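Local coordinates for putative agmatinase (Clostridium difficile, PDB 3LHL), which probably hydrolyses agmatine to putrescine and urea, as a manganese-dependent member of the arginase family, at residues P46-D51 and I233-N238; I118-H123 and G180-F185; L199-D204 and R225-I230; C244-L249 and R268-I273. One frame throughout, in Å; residues are numbered along the deposited sequence.

Interaction 1 (P46-D51 and I233-N238); sequences PFLDLD and IIKNSN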
loop_
_atom_site.group_PDB
_atom_site.type_symbol
_atom_site.label_atom_id
_atom_site.label_comp_id
_atom_site.label_asym_id
_atom_site.label_seq_id
_atom_site.Cartn_x
_atom_site.Cartn_y
_atom_site.Cartn_z
ATOM N N PRO A 46 15.334 -8.670 -13.093
ATOM C CA PRO A 46 16.366 -9.695 -12.913
ATOM C C PRO A 46 16.292 -10.340 -11.531
ATOM O O PRO A 46 16.662 -11.499 -11.361
ATOM C CB PRO A 46 17.670 -8.928 -13.145
ATOM C CG PRO A 46 17.315 -7.515 -12.755
ATOM C CD PRO A 46 15.935 -7.347 -13.338
ATOM N N PHE A 47 15.794 -9.591 -10.552
ATOM C CA PHE A 47 15.661 -10.098 -9.187
ATOM C C PHE A 47 14.590 -11.189 -9.113
ATOM O O PHE A 47 14.767 -12.191 -8.432
ATOM C CB PHE A 47 15.291 -8.953 -8.233
ATOM C CG PHE A 47 15.148 -9.374 -6.793
ATOM C CD1 PHE A 47 16.242 -9.861 -6.081
ATOM C CD2 PHE A 47 13.919 -9.265 -6.139
ATOM C CE1 PHE A 47 16.117 -10.236 -4.730
ATOM C CE2 PHE A 47 13.780 -9.635 -4.788
ATOM C CZ PHE A 47 14.883 -10.121 -4.085
ATOM N N LEU A 48 13.482 -10.996 -9.818
ATOM C CA LEU A 48 12.396 -11.972 -9.799
ATOM C C LEU A 48 12.378 -12.873 -11.033
ATOM O O LEU A 48 11.719 -13.913 -11.038
ATOM C CB LEU A 48 11.045 -11.248 -9.692
ATOM C CG LEU A 48 10.826 -10.361 -8.461
ATOM C CD1 LEU A 48 9.674 -9.406 -8.727
ATOM C CD2 LEU A 48 10.565 -11.216 -7.230
ATOM N N ASP A 49 13.104 -12.462 -12.071
ATOM C CA ASP A 49 13.160 -13.192 -13.334
ATOM C C ASP A 49 11.752 -13.310 -13.913
ATOM O O ASP A 49 11.297 -14.392 -14.286
ATOM C CB ASP A 49 13.785 -14.581 -13.143
ATOM C CG ASP A 49 13.952 -15.332 -14.458
ATOM O OD1 ASP A 49 14.122 -14.668 -15.505
ATOM O OD2 ASP A 49 13.923 -16.584 -14.446
ATOM N N LEU A 50 11.065 -12.175 -13.967
ATOM C CA LEU A 50 9.714 -12.083 -14.507
ATOM C C LEU A 50 9.703 -10.845 -15.389
ATOM O O LEU A 50 10.499 -9.933 -15.176
ATOM C CB LEU A 50 8.696 -11.933 -13.375
ATOM C CG LEU A 50 8.548 -13.118 -12.409
ATOM C CD1 LEU A 50 7.611 -12.738 -11.268
ATOM C CD2 LEU A 50 8.016 -14.336 -13.157
ATOM N N ASP A 51 8.808 -10.804 -16.371
ATOM C CA ASP A 51 8.736 -9.667 -17.284
ATOM C C ASP A 51 7.297 -9.178 -17.425
ATOM O O ASP A 51 6.396 -9.964 -17.722
ATOM C CB ASP A 51 9.269 -10.080 -18.664
ATOM C CG ASP A 51 9.696 -8.893 -19.515
ATOM O OD1 ASP A 51 8.898 -7.955 -19.712
ATOM O OD2 ASP A 51 10.846 -8.904 -19.998
ATOM N N ILE A 233 9.700 -13.341 -1.176
ATOM C CA ILE A 233 8.933 -14.075 -0.175
ATOM C C ILE A 233 7.476 -14.260 -0.601
ATOM O O ILE A 233 6.889 -15.327 -0.409
ATOM C CB ILE A 233 8.991 -13.338 1.176
ATOM C CG1 ILE A 233 10.429 -13.374 1.704
ATOM C CG2 ILE A 233 8.006 -13.956 2.158
ATOM C CD1 ILE A 233 10.693 -12.445 2.860
ATOM N N ILE A 234 6.892 -13.217 -1.179
ATOM C CA ILE A 234 5.519 -13.306 -1.636
ATOM C C ILE A 234 5.454 -14.224 -2.853
ATOM O O ILE A 234 4.554 -15.053 -2.964
ATOM C CB ILE A 234 4.957 -11.912 -2.003
ATOM C CG1 ILE A 234 4.647 -11.135 -0.723
ATOM C CG2 ILE A 234 3.715 -12.050 -2.876
ATOM C CD1 ILE A 234 4.150 -9.740 -0.967
ATOM N N LYS A 235 6.416 -14.075 -3.761
ATOM C CA LYS A 235 6.448 -14.900 -4.960
ATOM C C LYS A 235 6.518 -16.392 -4.646
ATOM O O LYS A 235 5.868 -17.193 -5.311
ATOM C CB LYS A 235 7.637 -14.522 -5.849
ATOM C CG LYS A 235 7.828 -15.461 -7.038
ATOM C CD LYS A 235 8.958 -15.001 -7.941
ATOM C CE LYS A 235 9.157 -15.946 -9.119
ATOM N NZ LYS A 235 9.652 -17.292 -8.696
ATOM N N ASN A 236 7.308 -16.761 -3.641
ATOM C CA ASN A 236 7.458 -18.166 -3.277
ATOM C C ASN A 236 6.418 -18.660 -2.274
ATOM O O ASN A 236 6.426 -19.832 -1.900
ATOM C CB ASN A 236 8.861 -18.428 -2.705
ATOM C CG ASN A 236 9.971 -18.137 -3.704
ATOM O OD1 ASN A 236 9.837 -18.414 -4.894
ATOM N ND2 ASN A 236 11.078 -17.591 -3.219
ATOM N N SER A 237 5.525 -17.782 -1.834
ATOM C CA SER A 237 4.518 -18.183 -0.859
ATOM C C SER A 237 3.213 -18.617 -1.510
ATOM O O SER A 237 3.094 -18.657 -2.732
ATOM C CB SER A 237 4.215 -17.033 0.095
ATOM O OG SER A 237 3.330 -16.102 -0.508
ATOM N N ASN A 238 2.233 -18.937 -0.675
ATOM C CA ASN A 238 0.931 -19.340 -1.169
ATOM C C ASN A 238 -0.161 -18.425 -0.630
ATOM O O ASN A 238 -1.223 -18.893 -0.212
ATOM C CB ASN A 238 0.626 -20.790 -0.786
ATOM C CG ASN A 238 -0.659 -21.300 -1.420
ATOM O OD1 ASN A 238 -0.885 -21.117 -2.615
ATOM N ND2 ASN A 238 -1.503 -21.945 -0.624
#

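Interaction 2 (I118-H123 and G180-F185); sequences IHFDAH and GGIDTF. With MN (manganese (II) ion), chain C; MN (manganese (II) ion), chain B.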
loop_
_atom_site.group_PDB
_atom_site.type_symbol
_atom_site.label_atom_id
_atom_site.label_comp_id
_atom_site.label_asym_id
_atom_site.label_seq_id
_atom_site.Cartn_x
_atom_site.Cartn_y
_atom_site.Cartn_z
ATOM N N ILE A 118 -1.854 -7.099 5.345
ATOM C CA ILE A 118 -0.412 -7.004 5.516
ATOM C C ILE A 118 -0.106 -5.516 5.379
ATOM O O ILE A 118 -0.417 -4.895 4.358
ATOM C CB ILE A 118 0.341 -7.849 4.462
ATOM C CG1 ILE A 118 0.140 -9.339 4.782
ATOM C CG2 ILE A 118 1.832 -7.500 4.460
ATOM C CD1 ILE A 118 0.880 -10.303 3.859
ATOM N N HIS A 119 0.491 -4.955 6.426
ATOM C CA HIS A 119 0.783 -3.527 6.502
ATOM C C HIS A 119 2.262 -3.156 6.697
ATOM O O HIS A 119 2.871 -3.503 7.708
ATOM C CB HIS A 119 -0.075 -2.963 7.642
ATOM C CG HIS A 119 0.189 -1.529 7.986
ATOM N ND1 HIS A 119 0.097 -0.506 7.064
ATOM C CD2 HIS A 119 0.465 -0.940 9.174
ATOM C CE1 HIS A 119 0.301 0.650 7.670
ATOM N NE2 HIS A 119 0.526 0.415 8.951
ATOM N N PHE A 120 2.830 -2.457 5.719
ATOM C CA PHE A 120 4.217 -1.997 5.782
ATOM C C PHE A 120 4.158 -0.493 6.012
ATOM O O PHE A 120 3.463 0.231 5.292
ATOM C CB PHE A 120 4.956 -2.320 4.479
ATOM C CG PHE A 120 5.379 -3.761 4.368
ATOM C CD1 PHE A 120 6.554 -4.202 4.971
ATOM C CD2 PHE A 120 4.585 -4.682 3.692
ATOM C CE1 PHE A 120 6.934 -5.545 4.903
ATOM C CE2 PHE A 120 4.957 -6.032 3.619
ATOM C CZ PHE A 120 6.129 -6.463 4.224
ATOM N N ASP A 121 4.899 -0.017 7.004
ATOM C CA ASP A 121 4.833 1.396 7.339
ATOM C C ASP A 121 5.903 1.758 8.366
ATOM O O ASP A 121 6.428 0.889 9.070
ATOM C CB ASP A 121 3.454 1.679 7.955
ATOM C CG ASP A 121 2.951 3.092 7.687
ATOM O OD1 ASP A 121 3.678 4.070 7.982
ATOM O OD2 ASP A 121 1.811 3.209 7.185
ATOM N N ALA A 122 6.212 3.048 8.451
ATOM C CA ALA A 122 7.170 3.536 9.431
ATOM C C ALA A 122 6.328 3.912 10.647
ATOM O O ALA A 122 6.824 3.947 11.780
ATOM C CB ALA A 122 7.887 4.751 8.901
ATOM N N HIS A 123 5.043 4.167 10.394
ATOM C CA HIS A 123 4.097 4.558 11.436
ATOM C C HIS A 123 3.017 3.510 11.692
ATOM O O HIS A 123 2.610 2.782 10.779
ATOM C CB HIS A 123 3.436 5.888 11.058
ATOM C CG HIS A 123 4.405 6.911 10.558
ATOM N ND1 HIS A 123 4.773 6.999 9.231
ATOM C CD2 HIS A 123 5.152 7.828 11.218
ATOM C CE1 HIS A 123 5.706 7.924 9.098
ATOM N NE2 HIS A 123 5.955 8.442 10.289
ATOM N N GLY A 180 10.558 -1.919 14.170
ATOM C CA GLY A 180 11.902 -1.666 13.680
ATOM C C GLY A 180 12.476 -2.595 12.631
ATOM O O GLY A 180 13.680 -2.556 12.378
ATOM N N GLY A 181 11.641 -3.423 12.012
ATOM C CA GLY A 181 12.152 -4.329 11.000
ATOM C C GLY A 181 11.080 -5.098 10.253
ATOM O O GLY A 181 9.888 -4.945 10.525
ATOM N N ILE A 182 11.512 -5.927 9.306
ATOM C CA ILE A 182 10.604 -6.738 8.498
ATOM C C ILE A 182 11.093 -8.188 8.426
ATOM O O ILE A 182 10.638 -8.965 7.588
ATOM C CB ILE A 182 10.512 -6.186 7.060
ATOM C CG1 ILE A 182 11.902 -6.202 6.419
ATOM C CG2 ILE A 182 9.967 -4.755 7.075
ATOM C CD1 ILE A 182 11.926 -5.719 5.002
ATOM N N ASP A 183 12.014 -8.542 9.315
ATOM C CA ASP A 183 12.600 -9.881 9.342
ATOM C C ASP A 183 11.634 -11.047 9.540
ATOM O O ASP A 183 11.898 -12.154 9.072
ATOM C CB ASP A 183 13.692 -9.940 10.413
ATOM C CG ASP A 183 14.806 -8.940 10.161
ATOM O OD1 ASP A 183 15.405 -8.983 9.065
ATOM O OD2 ASP A 183 15.085 -8.111 11.056
ATOM N N THR A 184 10.518 -10.806 10.222
ATOM C CA THR A 184 9.546 -11.860 10.470
ATOM C C THR A 184 8.550 -12.062 9.328
ATOM O O THR A 184 7.710 -12.963 9.392
ATOM C CB THR A 184 8.735 -11.582 11.751
ATOM O OG1 THR A 184 7.944 -10.400 11.568
ATOM C CG2 THR A 184 9.662 -11.386 12.942
ATOM N N PHE A 185 8.646 -11.244 8.283
ATOM C CA PHE A 185 7.708 -11.337 7.161
ATOM C C PHE A 185 7.550 -12.727 6.548
ATOM O O PHE A 185 6.427 -13.171 6.302
ATOM C CB PHE A 185 8.073 -10.344 6.056
ATOM C CG PHE A 185 6.980 -10.161 5.027
ATOM C CD1 PHE A 185 5.708 -9.720 5.410
ATOM C CD2 PHE A 185 7.208 -10.455 3.682
ATOM C CE1 PHE A 185 4.678 -9.578 4.467
ATOM C CE2 PHE A 185 6.189 -10.318 2.731
ATOM C CZ PHE A 185 4.918 -9.879 3.125
HETATM MN MN MN C . 3.734 6.234 7.178
HETATM MN MN MN B . 0.779 5.050 6.678
#

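Interaction 3 (L199-D204 and R225-I230); sequences LTIDLD and REFQEI. With MN (manganese (II) ion), chain C; MN (manganese (II) ion), chain B.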
loop_
_atom_site.group_PDB
_atom_site.type_symbol
_atom_site.label_atom_id
_atom_site.label_comp_id
_atom_site.label_asym_id
_atom_site.label_seq_id
_atom_site.Cartn_x
_atom_site.Cartn_y
_atom_site.Cartn_z
ATOM N N LEU A 199 -2.868 -6.166 0.662
ATOM C CA LEU A 199 -1.534 -5.644 0.929
ATOM C C LEU A 199 -1.462 -4.134 0.782
ATOM O O LEU A 199 -1.656 -3.600 -0.307
ATOM C CB LEU A 199 -0.531 -6.300 -0.018
ATOM C CG LEU A 199 0.907 -5.782 -0.026
ATOM C CD1 LEU A 199 1.571 -6.036 1.318
ATOM C CD2 LEU A 199 1.673 -6.478 -1.148
ATOM N N THR A 200 -1.191 -3.446 1.884
ATOM C CA THR A 200 -1.072 -1.995 1.863
ATOM C C THR A 200 0.348 -1.606 2.257
ATOM O O THR A 200 0.805 -1.876 3.371
ATOM C CB THR A 200 -2.085 -1.313 2.827
ATOM O OG1 THR A 200 -1.877 0.108 2.802
ATOM C CG2 THR A 200 -1.923 -1.834 4.255
ATOM N N ILE A 201 1.044 -0.969 1.327
ATOM C CA ILE A 201 2.419 -0.555 1.552
ATOM C C ILE A 201 2.609 0.960 1.603
ATOM O O ILE A 201 2.485 1.648 0.584
ATOM C CB ILE A 201 3.345 -1.122 0.445
ATOM C CG1 ILE A 201 3.460 -2.638 0.599
ATOM C CG2 ILE A 201 4.727 -0.455 0.506
ATOM C CD1 ILE A 201 4.314 -3.298 -0.465
ATOM N N ASP A 202 2.890 1.477 2.796
ATOM C CA ASP A 202 3.172 2.897 2.953
ATOM C C ASP A 202 4.664 2.955 2.617
ATOM O O ASP A 202 5.482 2.377 3.332
ATOM C CB ASP A 202 2.955 3.344 4.394
ATOM C CG ASP A 202 3.237 4.815 4.588
ATOM O OD1 ASP A 202 4.229 5.304 4.014
ATOM O OD2 ASP A 202 2.478 5.481 5.315
ATOM N N LEU A 203 5.017 3.629 1.527
ATOM C CA LEU A 203 6.410 3.698 1.108
ATOM C C LEU A 203 7.383 4.289 2.125
ATOM O O LEU A 203 8.591 4.079 2.003
ATOM C CB LEU A 203 6.523 4.439 -0.230
ATOM C CG LEU A 203 5.795 3.752 -1.399
ATOM C CD1 LEU A 203 5.775 4.662 -2.616
ATOM C CD2 LEU A 203 6.474 2.425 -1.721
ATOM N N ASP A 204 6.894 5.021 3.128
ATOM C CA ASP A 204 7.832 5.561 4.108
ATOM C C ASP A 204 8.360 4.468 5.033
ATOM O O ASP A 204 9.049 4.752 6.005
ATOM C CB ASP A 204 7.228 6.711 4.936
ATOM C CG ASP A 204 6.088 6.275 5.834
ATOM O OD1 ASP A 204 6.042 5.099 6.257
ATOM O OD2 ASP A 204 5.237 7.134 6.136
ATOM N N ARG A 225 17.494 -2.791 -0.912
ATOM C CA ARG A 225 17.962 -4.162 -1.077
ATOM C C ARG A 225 17.289 -5.090 -0.071
ATOM O O ARG A 225 16.920 -6.220 -0.398
ATOM C CB ARG A 225 19.482 -4.234 -0.916
ATOM C CG ARG A 225 20.144 -5.204 -1.883
ATOM C CD ARG A 225 21.568 -5.518 -1.472
ATOM N NE ARG A 225 22.301 -4.307 -1.130
ATOM C CZ ARG A 225 23.534 -4.295 -0.637
ATOM N NH1 ARG A 225 24.181 -5.435 -0.428
ATOM N NH2 ARG A 225 24.111 -3.141 -0.341
ATOM N N GLU A 226 17.131 -4.610 1.156
ATOM C CA GLU A 226 16.480 -5.393 2.199
ATOM C C GLU A 226 14.986 -5.509 1.903
ATOM O O GLU A 226 14.404 -6.587 2.004
ATOM C CB GLU A 226 16.673 -4.724 3.562
ATOM C CG GLU A 226 18.131 -4.605 3.997
ATOM C CD GLU A 226 18.316 -3.685 5.194
ATOM O OE1 GLU A 226 17.977 -2.488 5.086
ATOM O OE2 GLU A 226 18.804 -4.159 6.239
ATOM N N PHE A 227 14.371 -4.397 1.519
ATOM C CA PHE A 227 12.941 -4.393 1.239
ATOM C C PHE A 227 12.500 -5.309 0.101
ATOM O O PHE A 227 11.504 -6.024 0.232
ATOM C CB PHE A 227 12.454 -2.975 0.932
ATOM C CG PHE A 227 10.956 -2.870 0.815
ATOM C CD1 PHE A 227 10.153 -2.893 1.955
ATOM C CD2 PHE A 227 10.345 -2.796 -0.432
ATOM C CE1 PHE A 227 8.764 -2.846 1.854
ATOM C CE2 PHE A 227 8.951 -2.748 -0.544
ATOM C CZ PHE A 227 8.161 -2.775 0.602
ATOM N N GLN A 228 13.230 -5.297 -1.009
ATOM C CA GLN A 228 12.843 -6.115 -2.154
ATOM C C GLN A 228 12.701 -7.598 -1.825
ATOM O O GLN A 228 12.046 -8.338 -2.558
ATOM C CB GLN A 228 13.823 -5.913 -3.319
ATOM C CG GLN A 228 15.081 -6.749 -3.274
ATOM C CD GLN A 228 16.015 -6.428 -4.424
ATOM O OE1 GLN A 228 15.569 -6.110 -5.527
ATOM N NE2 GLN A 228 17.316 -6.525 -4.179
ATOM N N GLU A 229 13.299 -8.027 -0.719
ATOM C CA GLU A 229 13.202 -9.424 -0.302
ATOM C C GLU A 229 11.746 -9.843 -0.085
ATOM O O GLU A 229 11.406 -11.016 -0.230
ATOM C CB GLU A 229 13.990 -9.652 0.989
ATOM C CG GLU A 229 15.497 -9.686 0.803
ATOM C CD GLU A 229 15.923 -10.754 -0.191
ATOM O OE1 GLU A 229 15.431 -11.900 -0.089
ATOM O OE2 GLU A 229 16.754 -10.450 -1.072
ATOM N N ILE A 230 10.882 -8.892 0.261
ATOM C CA ILE A 230 9.484 -9.239 0.484
ATOM C C ILE A 230 8.840 -9.682 -0.824
ATOM O O ILE A 230 7.878 -10.450 -0.821
ATOM C CB ILE A 230 8.659 -8.066 1.074
ATOM C CG1 ILE A 230 8.433 -6.980 0.019
ATOM C CG2 ILE A 230 9.374 -7.491 2.279
ATOM C CD1 ILE A 230 7.290 -6.043 0.362
HETATM MN MN MN C . 3.734 6.234 7.178
HETATM MN MN MN B . 0.779 5.050 6.678
#

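Interaction 4 (C244-L249 and R268-I273); sequences CDIVEL and RELCLI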
loop_
_atom_site.group_PDB
_atom_site.type_symbol
_atom_site.label_atom_id
_atom_site.label_comp_id
_atom_site.label_asym_id
_atom_site.label_seq_id
_atom_site.Cartn_x
_atom_site.Cartn_y
_atom_site.Cartn_z
ATOM N N CYS A 244 -4.369 -4.512 -3.498
ATOM C CA CYS A 244 -3.060 -3.973 -3.159
ATOM C C CYS A 244 -2.940 -2.474 -3.416
ATOM O O CYS A 244 -3.690 -1.902 -4.213
ATOM C CB CYS A 244 -1.985 -4.721 -3.962
ATOM S SG CYS A 244 -0.275 -4.196 -3.661
ATOM N N ASP A 245 -1.993 -1.841 -2.727
ATOM C CA ASP A 245 -1.735 -0.422 -2.916
ATOM C C ASP A 245 -0.389 0.009 -2.329
ATOM O O ASP A 245 0.156 -0.646 -1.438
ATOM C CB ASP A 245 -2.865 0.430 -2.308
ATOM C CG ASP A 245 -2.880 0.411 -0.777
ATOM O OD1 ASP A 245 -1.811 0.622 -0.155
ATOM O OD2 ASP A 245 -3.970 0.202 -0.195
ATOM N N ILE A 246 0.158 1.091 -2.872
ATOM C CA ILE A 246 1.402 1.669 -2.376
ATOM C C ILE A 246 1.016 3.132 -2.175
ATOM O O ILE A 246 0.322 3.714 -3.010
ATOM C CB ILE A 246 2.575 1.554 -3.389
ATOM C CG1 ILE A 246 2.212 2.237 -4.710
ATOM C CG2 ILE A 246 2.929 0.087 -3.611
ATOM C CD1 ILE A 246 3.334 2.198 -5.747
ATOM N N VAL A 247 1.446 3.731 -1.075
ATOM C CA VAL A 247 1.049 5.102 -0.807
ATOM C C VAL A 247 2.121 5.960 -0.160
ATOM O O VAL A 247 3.179 5.474 0.219
ATOM C CB VAL A 247 -0.198 5.119 0.127
ATOM C CG1 VAL A 247 -1.370 4.391 -0.534
ATOM C CG2 VAL A 247 0.145 4.443 1.451
ATOM N N GLU A 248 1.810 7.249 -0.050
ATOM C CA GLU A 248 2.658 8.247 0.586
ATOM C C GLU A 248 3.892 8.739 -0.176
ATOM O O GLU A 248 4.766 9.392 0.405
ATOM C CB GLU A 248 3.040 7.777 2.000
ATOM C CG GLU A 248 1.842 7.669 2.952
ATOM C CD GLU A 248 1.093 8.999 3.146
ATOM O OE1 GLU A 248 1.294 9.928 2.336
ATOM O OE2 GLU A 248 0.286 9.112 4.103
ATOM N N LEU A 249 3.976 8.420 -1.464
ATOM C CA LEU A 249 5.080 8.936 -2.264
ATOM C C LEU A 249 4.721 10.402 -2.483
ATOM O O LEU A 249 3.661 10.709 -3.029
ATOM C CB LEU A 249 5.177 8.256 -3.632
ATOM C CG LEU A 249 5.998 9.091 -4.638
ATOM C CD1 LEU A 249 7.492 9.019 -4.289
ATOM C CD2 LEU A 249 5.768 8.591 -6.053
ATOM N N ARG A 268 6.475 -2.078 -10.256
ATOM C CA ARG A 268 6.746 -3.154 -11.206
ATOM C C ARG A 268 6.828 -4.529 -10.552
ATOM O O ARG A 268 6.129 -5.457 -10.966
ATOM C CB ARG A 268 8.045 -2.902 -11.967
ATOM C CG ARG A 268 8.306 -3.950 -13.043
ATOM C CD ARG A 268 9.681 -3.792 -13.648
ATOM N NE ARG A 268 10.726 -4.144 -12.693
ATOM C CZ ARG A 268 12.012 -3.854 -12.847
ATOM N NH1 ARG A 268 12.424 -3.197 -13.922
ATOM N NH2 ARG A 268 12.889 -4.228 -11.927
ATOM N N GLU A 269 7.677 -4.661 -9.536
ATOM C CA GLU A 269 7.848 -5.945 -8.862
ATOM C C GLU A 269 6.527 -6.481 -8.311
ATOM O O GLU A 269 6.249 -7.678 -8.405
ATOM C CB GLU A 269 8.880 -5.829 -7.732
ATOM C CG GLU A 269 10.178 -5.127 -8.131
ATOM C CD GLU A 269 10.917 -5.816 -9.275
ATOM O OE1 GLU A 269 11.941 -6.489 -9.015
ATOM O OE2 GLU A 269 10.474 -5.684 -10.435
ATOM N N LEU A 270 5.714 -5.598 -7.738
ATOM C CA LEU A 270 4.432 -6.019 -7.187
ATOM C C LEU A 270 3.485 -6.498 -8.276
ATOM O O LEU A 270 2.793 -7.493 -8.093
ATOM C CB LEU A 270 3.789 -4.883 -6.389
ATOM C CG LEU A 270 4.427 -4.632 -5.016
ATOM C CD1 LEU A 270 3.786 -3.425 -4.361
ATOM C CD2 LEU A 270 4.253 -5.869 -4.141
ATOM N N CYS A 271 3.448 -5.796 -9.405
ATOM C CA CYS A 271 2.585 -6.207 -10.505
ATOM C C CYS A 271 3.032 -7.589 -10.964
ATOM O O CYS A 271 2.215 -8.483 -11.170
ATOM C CB CYS A 271 2.679 -5.224 -11.676
ATOM S SG CYS A 271 1.782 -3.667 -11.443
ATOM N N LEU A 272 4.340 -7.760 -11.122
ATOM C CA LEU A 272 4.881 -9.038 -11.553
ATOM C C LEU A 272 4.462 -10.150 -10.593
ATOM O O LEU A 272 3.889 -11.160 -11.000
ATOM C CB LEU A 272 6.406 -8.954 -11.639
ATOM C CG LEU A 272 6.916 -8.077 -12.786
ATOM C CD1 LEU A 272 8.423 -7.909 -12.696
ATOM C CD2 LEU A 272 6.519 -8.708 -14.116
ATOM N N ILE A 273 4.734 -9.943 -9.313
ATOM C CA ILE A 273 4.397 -10.913 -8.282
ATOM C C ILE A 273 2.924 -11.320 -8.292
ATOM O O ILE A 273 2.601 -12.506 -8.276
ATOM C CB ILE A 273 4.796 -10.357 -6.889
ATOM C CG1 ILE A 273 6.064 -11.061 -6.421
ATOM C CG2 ILE A 273 3.669 -10.512 -5.881
ATOM C CD1 ILE A 273 7.191 -10.959 -7.403
#

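Interaction 1 (P46-D51 and I233-N238)
The aliphatic chain of Lys-235 reaches out from helix 229-235 and lies against Leu-48 and Leu-50. Its CE atom makes most of the contact, 3.8 Å from the backbone O of Leu-48 and 4.2 Å from CD1 of Leu-50. One methylene back, CD meets CD2 of Leu-48 at 4.2 Å, the two side chains running past one another in opposite senses. The lysine is extended as far as CE, with CG anti to the backbone N (chi1 173°), and turns at chi4 (-67°); this shape brings its methylenes rather than a charge onto the leucines. The contact is mainly aliphatic and partly buried.

Behind this first shell, Leu-48 also packs on Glu-269 and Ile-273 of helix 258-278, and Leu-50 on Tyr-55. Two residues on from Lys-235, Ser-237 folds back: the O of Ile-234 accepts both Ser-237 OG, at 2.9 Å, and Ser-237 N, which approach from the same face of its carbonyl plane. The turn carrying the two leucines links the short antiparallel strands 44-45 and 50-51, where a G1 beta bulge sets Asp-49 and Leu-50 opposite Ser-45.

Interaction 2 (I118-H123 and G180-F185)
Ile-118 and Phe-120 lie on strand 115-120 and meet an irregular segment, where a type I turn from Ile-182 to Phe-185 closes with a backbone bond from Phe-185 N to Ile-182 O and leads into helix 185-191. The Phe-120 ring turns its edge to the face of Phe-185 in a T-shaped pair, with centroids 4.9 Å apart and planes at 63°. CZ of Phe-120 stands over that face, offset toward the rim and 3.4 Å from Phe-185 CE1. Phe-185 CG is anti to the backbone N (chi1 -167°), which swings the ring toward the strand. CG2 of Ile-118 comes to 3.5 Å from CE1 of Phe-185, at the edge of that ring, while CG2 of Ile-182 lies near the plane of the Phe-120 ring, 3.8 Å from its CE1.

This packing covers part of one face of the parallel sheet of the arginase fold, whose strand 115-120 runs out into the dinuclear manganese site. Asp-121 bridges the two ions, OD1 to one at 2.3 Å and OD2 to the other at 2.2 Å, and His-123 ND1 joins the first. Asp-121 OD1 also accepts the N-H of His-123 from above the carboxylate plane, an Asx turn.

Interaction 3 (L199-D204 and R225-I230)
Ile-201 points its CD1 methyl between two side chains of the facing helical segment, Phe-227 and Ile-230. Phe-227 and Ile-201 approach from opposite directions, and the isoleucine methyl lies at the edge of the ring, near its plane, with CD1 4.0 Å from Phe-227 CZ. CG2 of Ile-201 comes almost as close to that same CZ atom. Ile-230 reaches the strand tip to tip, CD1 to CD1 of Ile-201 at 4.1 Å. Its CG1, between the backbone N and the carbonyl carbon (chi1 72°), also lies over one face of the Phe-227 ring, toward the rim. Leu-270 of helix 258-278 and Phe-120 of the neighbouring strand also touch Ile-201.

Just past Ile-201 come two metal ligands, Asp-202 at the end of the strand and Asp-204 in the 3-10 segment after it, in a DxD pattern. Asp-202 OD2 bridges both manganese ions, at 2.2 Å from one and 2.4 Å from the other, and Asp-204 OD2 binds the second at 2.0 Å, with its OD1 farther off at 2.7 Å. Alternation thus puts Ile-201 under the helices, in methyl and ring packing without polar groups, and Asp-202 toward the ions.

Interaction 4 (C244-L249 and R268-I273)
Leu-270 lays its CD1 methyl against strand 240-247, overlapping Ile-246 and Cys-244 together. CG2 of Ile-246 is the nearer partner, 3.7 Å from Leu-270 CD1, and the two side chains pass each other in opposite directions. With SG of Cys-244 anti to the backbone N (chi1 -179°), the sulfur extends toward the helix and stands 4.2 Å from CD1 of Leu-270. Ile-246 carries its CG2 anti to the carbonyl carbon, which presents that branch to the leucine. Residues 244 and 246 both direct their side chains at the helix, while Asp-245 between them points to the other face of the sheet, where its carboxylate bonds Thr-200, Tyr-198 and Thr-101.

Leu-270 is buried further by Leu-199 and Ile-201 of strand 196-202, Phe-92 of strand 90-95 and Phe-231. Next to it on the helix, Arg-268 and Glu-269 form a salt bridge, NE to OE2 at 2.7 Å. The acceptor lies in the guanidinium plane, but NE comes from above the carboxylate plane, 38° out of it. Each has a second partner, Arg-268 NH1 on the O of Glu-42 and Glu-269 OE1 on Ser-45 OG.

Beyond the strand, Glu-248 binds a third manganese in a structure of this protein, though no ion is bound to it in this chain. Helix 258-278 thus covers one face of the parallel sheet, as a layer of the alpha/beta/alpha arginase fold.

From the N terminus, the turn 46-51 opens the longest loop, which interaction 1 closes at 233-238. Nested inside it are interaction 2 (118-123 with 180-185) and interaction 3 (199-204 with 225-230), which follow one another in series; interaction 4 (244-249 with 268-273) opens only after interaction 1 has closed. None cross. Strands 115-120, 196-202 and 240-247 are neighbours in the parallel sheet and join interactions 2, 3 and 4, with probable hydrogen bonds from Phe-120 O to Asp-202 N and from Ile-201 O to Val-247 N. Interactions 2 and 3 share both manganese ions. Helix 229-235 serves interactions 1 and 3, helix 258-278 links 1 and 4, and Phe-185 touches Ile-233 and Ile-234, joining 1 and 2.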